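ML032222a iGluR (Mnemiopsis leidyi, PDB 4YKI) binds glycine through the ligand-binding domain of a ctenophore ionotropic glutamate receptor and probably couples that binding to opening of its ion channel. Local coordinates at residues Lys3-Arg8 and Ser222-Leu227; Gly7-Leu12 and Thr52-Gln57; Gly142-Glu147 and Phe185-Pro190; Thr148-His153 and Glu207-Phe212. All blocks are in the same frame, centred on the assembly; numbering follows the deposited sequence.

Contact 1: Lys3-Arg8 and Ser222-Leu227; sequences KNLIGR and SPYKSL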
# COMPACT_ATOMS: atom_id res chain seq x y z
N LYS B 3 25.28 1.12 -10.51
CA LYS B 3 25.02 -0.32 -10.52
C LYS B 3 23.57 -0.59 -10.95
O LYS B 3 22.64 0.12 -10.53
CB LYS B 3 25.25 -0.94 -9.12
CG LYS B 3 26.69 -0.93 -8.61
CD LYS B 3 26.79 -1.68 -7.28
CE LYS B 3 28.11 -1.40 -6.57
NZ LYS B 3 29.29 -1.90 -7.32
N ASN B 4 23.38 -1.57 -11.83
CA ASN B 4 22.05 -2.03 -12.19
C ASN B 4 22.03 -3.55 -12.13
O ASN B 4 22.99 -4.15 -11.65
CB ASN B 4 21.61 -1.51 -13.57
CG ASN B 4 22.54 -1.94 -14.69
OD1 ASN B 4 22.87 -3.11 -14.84
ND2 ASN B 4 22.96 -0.97 -15.51
N LEU B 5 20.96 -4.15 -12.61
CA LEU B 5 20.76 -5.59 -12.49
C LEU B 5 21.16 -6.39 -13.73
O LEU B 5 21.08 -7.63 -13.72
CB LEU B 5 19.30 -5.86 -12.13
CG LEU B 5 18.97 -5.70 -10.64
CD1 LEU B 5 17.49 -5.56 -10.40
CD2 LEU B 5 19.51 -6.88 -9.84
N ILE B 6 21.59 -5.73 -14.79
CA ILE B 6 21.89 -6.46 -16.02
C ILE B 6 23.07 -7.41 -15.82
O ILE B 6 24.17 -7.01 -15.42
CB ILE B 6 22.16 -5.49 -17.18
CG1 ILE B 6 20.95 -4.58 -17.41
CG2 ILE B 6 22.44 -6.28 -18.45
CD1 ILE B 6 21.20 -3.44 -18.39
N GLY B 7 22.83 -8.69 -16.08
CA GLY B 7 23.85 -9.72 -15.92
C GLY B 7 24.03 -10.25 -14.49
O GLY B 7 24.74 -11.21 -14.29
N ARG B 8 23.38 -9.64 -13.51
CA ARG B 8 23.47 -10.12 -12.14
C ARG B 8 22.74 -11.45 -11.99
O ARG B 8 21.83 -11.75 -12.76
CB ARG B 8 22.88 -9.09 -11.17
CG ARG B 8 23.57 -7.73 -11.20
CD ARG B 8 24.95 -7.71 -10.57
NE ARG B 8 25.52 -6.37 -10.70
CZ ARG B 8 26.59 -5.94 -10.06
NH1 ARG B 8 27.23 -6.71 -9.20
NH2 ARG B 8 27.01 -4.71 -10.27
N SER B 222 20.97 -2.08 -0.24
CA SER B 222 20.94 -2.79 -1.52
C SER B 222 21.06 -1.82 -2.71
O SER B 222 20.34 -0.83 -2.78
CB SER B 222 19.61 -3.54 -1.70
OG SER B 222 19.53 -4.07 -3.00
N PRO B 223 21.93 -2.12 -3.68
CA PRO B 223 22.00 -1.26 -4.86
C PRO B 223 20.83 -1.48 -5.83
O PRO B 223 20.76 -0.78 -6.84
CB PRO B 223 23.32 -1.68 -5.51
CG PRO B 223 23.50 -3.10 -5.09
CD PRO B 223 22.94 -3.19 -3.70
N TYR B 224 19.94 -2.42 -5.53
CA TYR B 224 18.88 -2.79 -6.47
C TYR B 224 17.51 -2.27 -6.09
O TYR B 224 16.55 -2.45 -6.84
CB TYR B 224 18.82 -4.32 -6.57
CG TYR B 224 20.17 -4.96 -6.86
CD1 TYR B 224 20.96 -4.53 -7.92
CD2 TYR B 224 20.66 -5.98 -6.06
CE1 TYR B 224 22.20 -5.10 -8.18
CE2 TYR B 224 21.90 -6.57 -6.32
CZ TYR B 224 22.66 -6.13 -7.38
OH TYR B 224 23.89 -6.69 -7.63
N LYS B 225 17.40 -1.65 -4.92
CA LYS B 225 16.11 -1.21 -4.39
C LYS B 225 15.36 -0.24 -5.31
O LYS B 225 14.18 -0.39 -5.56
CB LYS B 225 16.25 -0.62 -2.98
CG LYS B 225 14.92 -0.07 -2.43
CD LYS B 225 14.92 0.13 -0.92
CE LYS B 225 13.83 1.10 -0.44
NZ LYS B 225 12.46 0.73 -0.86
N SER B 226 16.07 0.77 -5.81
CA SER B 226 15.43 1.78 -6.63
C SER B 226 14.81 1.19 -7.90
O SER B 226 13.70 1.55 -8.29
CB SER B 226 16.42 2.89 -6.98
OG SER B 226 16.79 3.61 -5.81
N LEU B 227 15.52 0.28 -8.55
CA LEU B 227 15.01 -0.41 -9.73
C LEU B 227 13.83 -1.33 -9.42
O LEU B 227 12.83 -1.33 -10.13
CB LEU B 227 16.11 -1.21 -10.41
CG LEU B 227 17.10 -0.37 -11.20
CD1 LEU B 227 18.34 -1.18 -11.57
CD2 LEU B 227 16.42 0.16 -12.45
O HOH W 1 22.41 1.15 -8.00
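The ring of Tyr224 is clamped between two aliphatic groups, a methyl of Leu5 on one face and, on the opposite face, the ring of Pro223, its own neighbour in the chain. Leu5 CD2 makes a CH-pi contact 3.6 Å from the Tyr224 ring centroid, offset toward the rim. Pro223 CG stands 3.8 Å above the ring plane, over its centre. At the ring edge Asn4 O lies 3.7 Å from Tyr224 CE1. The phenol oxygen continues over one face of the Arg8 guanidinium: Tyr224 OH is 3.7 Å from Arg8 CZ, and the two flat groups are turned 66° apart. Arg8 NE makes a weak hydrogen bond to Asn4 O instead. Around this ring, Lys3 CD meets Pro223 CB at 3.9 Å, and Leu227 CD1 touches Asn4 CB. A water donates to both Lys3 O (2.7 Å) and Pro223 O (2.8 Å), bridging the two backbones. Each segment also holds its own bend. Asn4 CG sits between its backbone N and carbonyl carbon (chi1 59°), and OD1 accepts from Ile6 N; on the other side Ser222 OG accepts from Tyr224 N. Leu5 and Tyr224 both rest on Leu10 of strand 9-13. An Asx turn leading into the type II turn Leu5-Arg8 thus meets the capped start of helix 225-238, joining the N-terminal segment to that helix in one lobe of the glutamate receptor ligand-binding fold.

Contact 2: Gly7-Leu12 and Thr52-Gln57; sequences GRHLRL and TYEYIQ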
# COMPACT_ATOMS: atom_id res chain seq x y z
N GLY B 7 22.83 -8.69 -16.08
CA GLY B 7 23.85 -9.72 -15.92
C GLY B 7 24.03 -10.25 -14.49
O GLY B 7 24.74 -11.21 -14.29
N ARG B 8 23.38 -9.64 -13.51
CA ARG B 8 23.47 -10.12 -12.14
C ARG B 8 22.74 -11.45 -11.99
O ARG B 8 21.83 -11.75 -12.76
CB ARG B 8 22.88 -9.09 -11.17
CG ARG B 8 23.57 -7.73 -11.20
CD ARG B 8 24.95 -7.71 -10.57
NE ARG B 8 25.52 -6.37 -10.70
CZ ARG B 8 26.59 -5.94 -10.06
NH1 ARG B 8 27.23 -6.71 -9.20
NH2 ARG B 8 27.01 -4.71 -10.27
N HIS B 9 23.16 -12.22 -11.00
CA HIS B 9 22.46 -13.45 -10.61
C HIS B 9 21.95 -13.26 -9.20
O HIS B 9 22.73 -13.23 -8.25
CB HIS B 9 23.38 -14.67 -10.67
CG HIS B 9 22.67 -15.94 -10.32
ND1 HIS B 9 21.75 -16.53 -11.16
CD2 HIS B 9 22.70 -16.69 -9.19
CE1 HIS B 9 21.26 -17.61 -10.58
NE2 HIS B 9 21.82 -17.73 -9.38
N LEU B 10 20.63 -13.13 -9.06
CA LEU B 10 20.01 -12.91 -7.78
C LEU B 10 19.62 -14.23 -7.10
O LEU B 10 19.07 -15.12 -7.72
CB LEU B 10 18.77 -12.02 -7.91
CG LEU B 10 18.96 -10.60 -8.45
CD1 LEU B 10 17.64 -9.82 -8.37
CD2 LEU B 10 20.09 -9.87 -7.71
N ARG B 11 19.88 -14.30 -5.80
CA ARG B 11 19.39 -15.36 -4.95
C ARG B 11 18.16 -14.82 -4.25
O ARG B 11 18.24 -13.81 -3.55
CB ARG B 11 20.47 -15.79 -3.95
CG ARG B 11 21.76 -16.38 -4.57
CD ARG B 11 22.85 -15.36 -4.97
NE ARG B 11 22.95 -14.33 -3.95
CZ ARG B 11 23.55 -14.44 -2.78
NH1 ARG B 11 24.29 -15.51 -2.48
NH2 ARG B 11 23.41 -13.45 -1.90
N LEU B 12 17.03 -15.46 -4.47
CA LEU B 12 15.74 -14.96 -4.00
C LEU B 12 15.19 -15.85 -2.90
O LEU B 12 14.99 -17.05 -3.12
CB LEU B 12 14.73 -14.88 -5.15
CG LEU B 12 15.18 -14.00 -6.33
CD1 LEU B 12 14.12 -14.07 -7.42
CD2 LEU B 12 15.43 -12.57 -5.89
N THR B 52 19.49 -13.05 -13.98
CA THR B 52 19.09 -14.44 -13.76
C THR B 52 18.85 -14.62 -12.27
O THR B 52 19.20 -13.77 -11.47
CB THR B 52 20.15 -15.43 -14.25
OG1 THR B 52 21.37 -15.21 -13.55
CG2 THR B 52 20.39 -15.28 -15.73
N TYR B 53 18.22 -15.72 -11.87
CA TYR B 53 17.89 -15.89 -10.47
C TYR B 53 17.75 -17.36 -10.12
O TYR B 53 17.66 -18.24 -10.98
CB TYR B 53 16.58 -15.13 -10.12
CG TYR B 53 15.39 -15.61 -10.90
CD1 TYR B 53 15.13 -15.12 -12.17
CD2 TYR B 53 14.55 -16.60 -10.39
CE1 TYR B 53 14.08 -15.58 -12.91
CE2 TYR B 53 13.48 -17.07 -11.14
CZ TYR B 53 13.25 -16.55 -12.40
OH TYR B 53 12.22 -16.99 -13.18
N GLU B 54 17.73 -17.60 -8.82
CA GLU B 54 17.34 -18.88 -8.25
C GLU B 54 16.61 -18.59 -6.96
O GLU B 54 16.77 -17.51 -6.38
CB GLU B 54 18.57 -19.75 -7.97
CG GLU B 54 19.48 -19.20 -6.88
CD GLU B 54 20.75 -20.00 -6.72
OE1 GLU B 54 21.75 -19.61 -7.35
OE2 GLU B 54 20.73 -21.01 -5.98
N TYR B 55 15.84 -19.55 -6.48
CA TYR B 55 15.15 -19.43 -5.21
C TYR B 55 15.83 -20.26 -4.14
O TYR B 55 16.24 -21.40 -4.40
CB TYR B 55 13.70 -19.88 -5.38
CG TYR B 55 12.83 -19.04 -6.29
CD1 TYR B 55 12.37 -17.79 -5.89
CD2 TYR B 55 12.44 -19.51 -7.53
CE1 TYR B 55 11.57 -17.04 -6.71
CE2 TYR B 55 11.63 -18.76 -8.36
CZ TYR B 55 11.18 -17.53 -7.94
OH TYR B 55 10.33 -16.78 -8.72
N ILE B 56 15.94 -19.70 -2.95
CA ILE B 56 16.58 -20.36 -1.80
C ILE B 56 15.60 -20.30 -0.63
O ILE B 56 15.17 -19.23 -0.19
CB ILE B 56 17.91 -19.68 -1.40
CG1 ILE B 56 18.88 -19.75 -2.59
CG2 ILE B 56 18.51 -20.30 -0.10
CD1 ILE B 56 20.28 -19.27 -2.33
N GLN B 57 15.24 -21.48 -0.13
CA GLN B 57 14.37 -21.58 1.02
C GLN B 57 15.17 -21.68 2.30
O GLN B 57 16.19 -22.34 2.34
CB GLN B 57 13.48 -22.81 0.90
CG GLN B 57 12.70 -22.89 -0.38
CD GLN B 57 11.62 -23.92 -0.30
OE1 GLN B 57 10.70 -23.82 0.52
NE2 GLN B 57 11.71 -24.95 -1.14
O HOH W 2 23.46 -13.80 -14.66
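His9 to Leu12 pair in register with Thr52 to Tyr55 as neighbouring parallel strands, with 52-56 outermost in a three-stranded sheet. Five backbone bonds lace them: Thr52 N to Arg8 O, Leu10 N to Thr52 O, Glu54 N to Leu10 O, Leu12 N to Glu54 O and Ile56 N to Leu12 O. On one face the His9 ring reaches across, with CG anti to its backbone N (chi1 -178°). Its ND1 hydrogen-bonds Thr52 OG1 at 2.8 Å. Beyond CE1, NE2 donates to the anti lone pair of Glu54 OE1, also at 2.8 Å and only 4° out of the ring plane. Two bonds fix the ring's rotation; an alanine in place of Glu54 would probably leave His9 NE2 without its acceptor and the ring gripped from the Thr52 side alone. Next along this face Arg11 CB lies 3.8 Å from Ile56 CD1, while the Arg11 guanidinium pairs with Asp86. On the other face Leu12 CD1 packs on Tyr53 CB (3.8 Å) and Leu12 CB against Tyr55 CD1 (3.8 Å), beneath Val42 and Val43. With helix 37-49 between them in sequence and over that face, the two strands and the helix form a beta-alpha-beta crossover of the periplasmic-binding-protein type.

Contact 3: Gly142-Glu147 and Phe185-Pro190; sequences GSRHPE and FIDEGP. With GLY (glycine), chain E.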
# COMPACT_ATOMS: atom_id res chain seq x y z
N GLY B 142 4.31 -19.83 14.47
CA GLY B 142 5.51 -19.26 15.04
C GLY B 142 6.43 -18.63 14.02
O GLY B 142 6.58 -19.11 12.89
N SER B 143 7.06 -17.53 14.42
CA SER B 143 8.02 -16.80 13.58
C SER B 143 7.43 -16.37 12.24
O SER B 143 8.05 -16.50 11.18
CB SER B 143 9.29 -17.64 13.38
OG SER B 143 9.94 -17.85 14.62
N ARG B 144 6.24 -15.79 12.31
CA ARG B 144 5.52 -15.28 11.15
C ARG B 144 4.88 -13.96 11.60
O ARG B 144 4.73 -13.71 12.80
CB ARG B 144 4.48 -16.33 10.72
CG ARG B 144 3.68 -16.06 9.46
CD ARG B 144 2.58 -17.10 9.32
NE ARG B 144 1.57 -16.77 8.30
CZ ARG B 144 1.70 -16.97 7.00
NH1 ARG B 144 2.81 -17.48 6.48
NH2 ARG B 144 0.69 -16.65 6.19
N HIS B 145 4.47 -13.14 10.64
CA HIS B 145 4.01 -11.78 10.90
C HIS B 145 2.85 -11.65 11.90
O HIS B 145 2.92 -10.80 12.76
CB HIS B 145 3.72 -11.14 9.55
CG HIS B 145 2.96 -9.87 9.62
ND1 HIS B 145 3.54 -8.66 9.92
CD2 HIS B 145 1.65 -9.62 9.37
CE1 HIS B 145 2.62 -7.72 9.84
NE2 HIS B 145 1.46 -8.28 9.51
N PRO B 146 1.77 -12.45 11.78
CA PRO B 146 0.69 -12.25 12.75
C PRO B 146 1.17 -12.38 14.20
O PRO B 146 0.82 -11.55 15.04
CB PRO B 146 -0.34 -13.31 12.36
CG PRO B 146 -0.11 -13.51 10.87
CD PRO B 146 1.39 -13.42 10.74
N GLU B 147 1.97 -13.40 14.50
CA GLU B 147 2.55 -13.56 15.83
C GLU B 147 3.30 -12.30 16.25
O GLU B 147 3.15 -11.82 17.37
CB GLU B 147 3.49 -14.76 15.84
CG GLU B 147 4.10 -15.03 17.20
CD GLU B 147 5.22 -16.05 17.16
OE1 GLU B 147 6.20 -15.81 16.44
OE2 GLU B 147 5.11 -17.08 17.86
N PHE B 185 -7.92 -19.90 14.18
CA PHE B 185 -6.63 -19.63 13.56
C PHE B 185 -6.60 -18.15 13.21
O PHE B 185 -7.51 -17.64 12.55
CB PHE B 185 -6.45 -20.52 12.33
CG PHE B 185 -5.18 -20.27 11.54
CD1 PHE B 185 -3.99 -19.95 12.16
CD2 PHE B 185 -5.19 -20.40 10.17
CE1 PHE B 185 -2.84 -19.73 11.39
CE2 PHE B 185 -4.04 -20.18 9.43
CZ PHE B 185 -2.88 -19.84 10.05
N ILE B 186 -5.56 -17.46 13.66
CA ILE B 186 -5.39 -16.03 13.43
C ILE B 186 -4.23 -15.86 12.47
O ILE B 186 -3.10 -16.22 12.80
CB ILE B 186 -5.07 -15.29 14.76
CG1 ILE B 186 -6.15 -15.56 15.82
CG2 ILE B 186 -4.90 -13.78 14.52
CD1 ILE B 186 -5.80 -15.08 17.23
N ASP B 187 -4.51 -15.32 11.29
CA ASP B 187 -3.49 -15.18 10.25
C ASP B 187 -3.80 -13.96 9.37
O ASP B 187 -4.20 -12.93 9.90
CB ASP B 187 -3.29 -16.48 9.46
CG ASP B 187 -1.93 -16.51 8.77
OD1 ASP B 187 -0.91 -16.75 9.47
OD2 ASP B 187 -1.88 -16.25 7.55
N GLU B 188 -3.60 -14.09 8.05
CA GLU B 188 -3.63 -12.95 7.14
C GLU B 188 -4.77 -13.10 6.14
O GLU B 188 -4.96 -14.16 5.55
CB GLU B 188 -2.28 -12.81 6.42
CG GLU B 188 -1.11 -12.67 7.38
CD GLU B 188 0.24 -12.55 6.70
OE1 GLU B 188 0.36 -12.93 5.51
OE2 GLU B 188 1.20 -12.13 7.40
N GLY B 189 -5.49 -12.01 5.92
CA GLY B 189 -6.68 -12.02 5.08
C GLY B 189 -6.54 -12.71 3.73
O GLY B 189 -7.31 -13.60 3.41
N PRO B 190 -5.58 -12.30 2.90
CA PRO B 190 -5.54 -12.86 1.54
C PRO B 190 -5.19 -14.34 1.52
O PRO B 190 -5.69 -15.11 0.70
CB PRO B 190 -4.46 -12.01 0.85
CG PRO B 190 -4.48 -10.71 1.64
CD PRO B 190 -4.71 -11.12 3.04
N GLY E . 3.00 -13.46 5.04
CA GLY E . 3.61 -14.00 6.28
C GLY E . 4.78 -13.19 6.79
O GLY E . 5.28 -13.53 7.88
OXT GLY E . 5.22 -12.24 6.10
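Arg144 runs from its CB toward Asp187 as an extended chain, CG anti to the backbone N (chi1 -175°). CB lies 4.1 Å and CG 3.4 Å from O of the bound glycine. CD comes near Asp187 OD1, and NE donates to that OD1 at 2.7 Å. At the tip NH2 donates to Asp187 OD2 at 2.9 Å, making a side-on, two-nitrogen salt bridge that uses the syn lone pairs of both oxygens, with guanidinium and carboxylate planes 23° apart. The ligand CA sits over CZ, 3.5 Å above the guanidinium plane, and Phe63 adds a cation-pi contact. NH1 pairs with Glu17. Glu188 OE1 is a long 3.8 Å from Arg144 NH2 and well out of the guanidinium plane, an interaction of charges only; OE1 accepts from the ligand N at 2.7 Å and is also bonded to Tyr214 OH, while Ser93 OG bonds OE2. Behind them Pro146 CG packs against Asp187 OD1 and Glu188 CG. The ligand O accepts from His145 N (2.9 Å), and Arg98 NH2 also bonds the ligand. An arginine and a helix-start amide on the carboxylate, with an acidic side chain on the ammonium, are characteristic of the amino-acid pocket of ionotropic glutamate receptors.

Contact 4: Thr148-His153 and Glu207-Phe212; sequences TLLKTH and EEFQSF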
# COMPACT_ATOMS: atom_id res chain seq x y z
N THR B 148 4.12 -11.76 15.36
CA THR B 148 4.88 -10.57 15.68
C THR B 148 3.97 -9.39 15.99
O THR B 148 4.17 -8.67 16.98
CB THR B 148 5.84 -10.22 14.53
OG1 THR B 148 6.90 -11.18 14.50
CG2 THR B 148 6.46 -8.86 14.73
N LEU B 149 2.94 -9.18 15.17
CA LEU B 149 2.02 -8.08 15.44
C LEU B 149 1.30 -8.24 16.75
O LEU B 149 1.13 -7.27 17.49
CB LEU B 149 1.00 -7.90 14.33
CG LEU B 149 1.48 -7.33 13.01
CD1 LEU B 149 0.25 -6.91 12.17
CD2 LEU B 149 2.45 -6.17 13.22
N LEU B 150 0.83 -9.44 17.06
CA LEU B 150 0.12 -9.64 18.31
C LEU B 150 1.06 -9.47 19.51
O LEU B 150 0.65 -8.92 20.53
CB LEU B 150 -0.59 -11.00 18.34
CG LEU B 150 -2.01 -10.96 17.74
CD1 LEU B 150 -2.06 -10.58 16.28
CD2 LEU B 150 -2.67 -12.30 17.95
N LYS B 151 2.32 -9.90 19.37
CA LYS B 151 3.28 -9.82 20.48
C LYS B 151 3.81 -8.41 20.72
O LYS B 151 4.31 -8.12 21.81
CB LYS B 151 4.46 -10.76 20.24
CG LYS B 151 4.14 -12.23 20.49
CD LYS B 151 4.10 -12.54 21.99
CE LYS B 151 5.50 -12.76 22.53
NZ LYS B 151 5.49 -13.02 24.00
N THR B 152 3.71 -7.54 19.72
CA THR B 152 4.19 -6.17 19.82
C THR B 152 3.03 -5.16 19.99
O THR B 152 3.26 -3.99 20.24
CB THR B 152 5.14 -5.80 18.64
OG1 THR B 152 4.45 -5.83 17.39
CG2 THR B 152 6.31 -6.80 18.55
N HIS B 153 1.79 -5.64 19.95
CA HIS B 153 0.60 -4.80 20.10
C HIS B 153 0.65 -4.14 21.46
O HIS B 153 1.07 -4.75 22.43
CB HIS B 153 -0.66 -5.66 20.02
CG HIS B 153 -1.92 -4.90 19.74
ND1 HIS B 153 -2.52 -4.09 20.68
CD2 HIS B 153 -2.72 -4.87 18.65
CE1 HIS B 153 -3.62 -3.57 20.17
NE2 HIS B 153 -3.76 -4.03 18.94
N GLU B 207 -14.23 -8.73 12.40
CA GLU B 207 -13.68 -8.12 11.21
C GLU B 207 -12.17 -8.22 11.22
O GLU B 207 -11.56 -8.49 12.23
CB GLU B 207 -14.08 -6.64 11.15
CG GLU B 207 -15.59 -6.37 11.15
CD GLU B 207 -16.27 -6.89 9.91
OE1 GLU B 207 -15.74 -6.64 8.80
OE2 GLU B 207 -17.32 -7.56 10.03
N GLU B 208 -11.57 -7.95 10.07
CA GLU B 208 -10.12 -7.87 10.01
C GLU B 208 -9.64 -6.70 10.85
O GLU B 208 -10.39 -5.73 11.06
CB GLU B 208 -9.67 -7.74 8.56
CG GLU B 208 -10.03 -8.97 7.78
CD GLU B 208 -9.42 -9.03 6.40
OE1 GLU B 208 -8.57 -8.18 6.08
OE2 GLU B 208 -9.80 -9.96 5.65
N PHE B 209 -8.43 -6.80 11.38
CA PHE B 209 -7.80 -5.75 12.16
C PHE B 209 -6.32 -5.66 11.83
O PHE B 209 -5.75 -6.63 11.33
CB PHE B 209 -8.04 -5.93 13.66
CG PHE B 209 -7.55 -7.25 14.22
CD1 PHE B 209 -8.27 -8.42 14.02
CD2 PHE B 209 -6.40 -7.30 14.99
CE1 PHE B 209 -7.83 -9.62 14.55
CE2 PHE B 209 -5.96 -8.51 15.52
CZ PHE B 209 -6.69 -9.65 15.30
N GLN B 210 -5.72 -4.51 12.11
CA GLN B 210 -4.36 -4.16 11.70
C GLN B 210 -4.32 -3.89 10.19
O GLN B 210 -5.05 -4.49 9.40
CB GLN B 210 -3.30 -5.21 12.05
CG GLN B 210 -3.04 -5.47 13.52
CD GLN B 210 -2.29 -4.34 14.21
OE1 GLN B 210 -1.47 -3.62 13.62
NE2 GLN B 210 -2.59 -4.17 15.48
N SER B 211 -3.47 -2.96 9.82
CA SER B 211 -3.27 -2.58 8.44
C SER B 211 -1.81 -2.72 8.09
O SER B 211 -0.97 -2.11 8.75
CB SER B 211 -3.68 -1.12 8.29
OG SER B 211 -3.35 -0.61 7.02
N PHE B 212 -1.52 -3.47 7.03
CA PHE B 212 -0.15 -3.65 6.57
C PHE B 212 -0.15 -3.98 5.07
O PHE B 212 -1.20 -3.98 4.44
CB PHE B 212 0.59 -4.70 7.43
CG PHE B 212 -0.04 -6.06 7.41
CD1 PHE B 212 -1.03 -6.38 8.30
CD2 PHE B 212 0.37 -7.02 6.50
CE1 PHE B 212 -1.63 -7.62 8.28
CE2 PHE B 212 -0.23 -8.26 6.47
CZ PHE B 212 -1.23 -8.56 7.37
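Apolar contacts carry most of this meeting of Leu149 and Leu150 with the strand residues Phe209, Gln210 and Phe212. Leu149 CD1 lies 3.8 Å from Gln210 CG and 3.9 Å from Gln210 CB, the two side chains sliding past each other in opposite directions. The same methyl reaches Phe212 CD1 at 4.1 Å, and Leu150 CD1 approaches Phe209 CE2 more loosely, at 4.5 Å. Gln210 bends at chi2 (-73°), which sets its CD 4.1 Å from Leu149 CD1. The second kind of contact is between flat groups: the terminal amide of Gln210 sits beside the His153 ring, their planes 78° apart. His153 ND1 accepts from Asp155 N, and its ring also meets Tyr158. An alanine in place of Gln210 would probably open a gap between Leu149 and His153, leaving the His153 ring without this neighbour. Beyond these, Ser211 OG is hydrogen-bonded to Arg236 NE of the second subunit, and Leu149 packs on its Glu237. Phe212 meets the ring of His145, and strand 209-212 pairs with strand 109-118. The axes of the short helix and strand segments stand 116° apart, so the helix runs across the strand here, packed on the sheet of the alpha/beta lobe beside the subunit interface.

Overall arrangement
From the N terminus, segment 3-8 opens contact 1, the widest loop, which closes only at 222-227, where helix 225-238 begins. Contact 2 starts from the same stretch, sharing Gly7 and Arg8, and closes first, at 52-57; the two touch through Leu10, which meets Leu5 and Tyr224. Contacts 3 and 4 are nested inside the loop of contact 1 and cross: helix 145-152 supplies a segment to each, and strands 183-188 and 202-218 of one mixed sheet supply the partners. They meet where His145 packs on Phe212. Contacts 2 and 4 lie on opposite sides of the chain's centre, with centres about 32 Å apart; contact 3, near that centre, holds the glycine.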